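Local atomic coordinates of threonine synthase (Brucella melitensis bv. 1, PDB entry 4F4F), a protein that probably catalyses the pyridoxal-phosphate-dependent conversion of O-phospho-L-homoserine and water to L-threonine and phosphate, the last step of threonine biosynthesis. Residues V177-M182 with R444-T449. Numbering follows the deposited sequence.
Sequences VQQRQM and RKESFT
Glu446 reaches from an extended loop to the flank of helix 176-183, and its carboxylate meets two consecutive helical side chains there, one oxygen to each. Two hydrogen bonds cross the contact. Gln179, with CG anti to its backbone N (chi1 -173°) and its chain straight beyond, gives NE2 to OE1 of Glu446 at 2.9 Å; the N-H points well (160°), yet it comes in from above the carboxylate plane. Thr183 OG1, one turn further along the helix, also bonds OE1, so this oxygen is gripped twice. In the second bond, Arg180 NH1 reaches the backbone O of Arg444 at 3.1 Å, nearly along the C=O axis and close to the guanidinium plane.

The charge pairing is of another kind. Glu446 OE2 lies over one face of the Arg180 guanidinium, 3.2 Å from NH2, a salt bridge toward which no N-H is directed. A bend at chi3 (114°) turns the Arg180 group so that its edge serves the carbonyl and its face the carboxylate.

Far from the cofactor, this surface contact ties helix 176-183 to the loop entering edge strand 449-452, which pairs with strand 190-196 in the five-stranded parallel sheet; Phe448 rests on Ala192 and Ser194 of that neighbouring strand.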
# COMPACT_ATOMS: atom_id res chain seq x y z
N VAL A 177 3.70 20.04 -2.91
CA VAL A 177 3.66 19.33 -1.63
C VAL A 177 4.45 18.00 -1.69
O VAL A 177 5.32 17.71 -0.86
CB VAL A 177 2.21 19.03 -1.17
CG1 VAL A 177 2.19 18.09 0.04
CG2 VAL A 177 1.45 20.30 -0.82
N GLN A 178 4.15 17.21 -2.72
CA GLN A 178 4.80 15.92 -2.90
C GLN A 178 6.31 16.07 -3.04
O GLN A 178 7.07 15.31 -2.41
CB GLN A 178 4.20 15.17 -4.11
CG GLN A 178 2.86 14.48 -3.81
CD GLN A 178 1.68 15.43 -3.77
OE1 GLN A 178 1.83 16.65 -3.91
NE2 GLN A 178 0.47 14.87 -3.57
N GLN A 179 6.77 17.04 -3.84
CA GLN A 179 8.21 17.20 -4.00
C GLN A 179 8.93 17.58 -2.68
O GLN A 179 10.01 17.04 -2.35
CB GLN A 179 8.57 18.21 -5.10
CG GLN A 179 10.07 18.24 -5.38
CD GLN A 179 10.45 19.17 -6.51
OE1 GLN A 179 10.30 18.82 -7.68
NE2 GLN A 179 10.94 20.36 -6.18
N ARG A 180 8.32 18.48 -1.93
CA ARG A 180 8.91 18.93 -0.68
C ARG A 180 9.04 17.78 0.31
O ARG A 180 10.03 17.70 1.01
CB ARG A 180 8.12 20.07 -0.09
CG ARG A 180 8.23 21.34 -0.91
CD ARG A 180 7.78 22.55 -0.13
NE ARG A 180 8.90 23.46 0.13
CZ ARG A 180 9.33 24.40 -0.71
NH1 ARG A 180 10.37 25.16 -0.39
NH2 ARG A 180 8.74 24.59 -1.89
N GLN A 181 8.06 16.88 0.35
CA GLN A 181 8.17 15.72 1.23
C GLN A 181 9.32 14.79 0.86
O GLN A 181 9.90 14.13 1.73
CB GLN A 181 6.82 14.97 1.30
CG GLN A 181 5.77 15.81 2.03
CD GLN A 181 4.80 15.03 2.91
OE1 GLN A 181 3.83 14.47 2.40
NE2 GLN A 181 5.02 15.07 4.26
N MET A 182 9.69 14.73 -0.42
CA MET A 182 10.83 13.92 -0.80
C MET A 182 12.16 14.60 -0.51
O MET A 182 13.17 13.94 -0.20
CB MET A 182 10.77 13.56 -2.30
CG MET A 182 9.69 12.56 -2.63
SD MET A 182 9.98 11.96 -4.31
CE MET A 182 9.22 13.30 -5.21
N ARG A 444 10.33 24.68 4.06
CA ARG A 444 11.47 23.81 4.35
C ARG A 444 12.42 23.84 3.13
O ARG A 444 11.96 23.99 1.99
CB ARG A 444 10.97 22.40 4.65
CG ARG A 444 9.92 22.36 5.76
CD ARG A 444 9.48 20.95 6.13
NE ARG A 444 8.57 20.99 7.28
CZ ARG A 444 8.02 19.92 7.88
NH1 ARG A 444 8.27 18.72 7.43
NH2 ARG A 444 7.22 20.07 8.92
N LYS A 445 13.74 23.77 3.37
CA LYS A 445 14.73 23.80 2.30
C LYS A 445 14.74 22.45 1.59
O LYS A 445 14.84 21.39 2.22
CB LYS A 445 16.13 24.15 2.82
N GLU A 446 14.59 22.50 0.27
CA GLU A 446 14.70 21.32 -0.57
C GLU A 446 16.18 21.00 -0.80
O GLU A 446 17.06 21.88 -0.71
CB GLU A 446 13.95 21.54 -1.87
CG GLU A 446 12.51 21.95 -1.63
CD GLU A 446 11.58 21.64 -2.79
OE1 GLU A 446 11.61 20.51 -3.32
OE2 GLU A 446 10.76 22.52 -3.14
N SER A 447 16.45 19.74 -1.08
CA SER A 447 17.80 19.32 -1.30
C SER A 447 17.76 18.10 -2.19
O SER A 447 17.40 17.00 -1.76
CB SER A 447 18.48 19.01 0.03
OG SER A 447 19.83 18.63 -0.22
N PHE A 448 18.08 18.31 -3.46
CA PHE A 448 17.97 17.27 -4.46
C PHE A 448 18.99 17.51 -5.57
O PHE A 448 19.49 18.63 -5.73
CB PHE A 448 16.56 17.19 -5.01
CG PHE A 448 16.06 18.46 -5.69
CD1 PHE A 448 15.40 19.42 -4.97
CD2 PHE A 448 16.20 18.63 -7.06
CE1 PHE A 448 14.92 20.57 -5.60
CE2 PHE A 448 15.71 19.75 -7.69
CZ PHE A 448 15.08 20.74 -6.96
N THR A 449 19.29 16.47 -6.33
CA THR A 449 20.30 16.58 -7.36
C THR A 449 19.63 16.37 -8.69
O THR A 449 18.96 15.35 -8.89
CB THR A 449 21.39 15.53 -7.16
OG1 THR A 449 21.96 15.69 -5.87
CG2 THR A 449 22.48 15.65 -8.24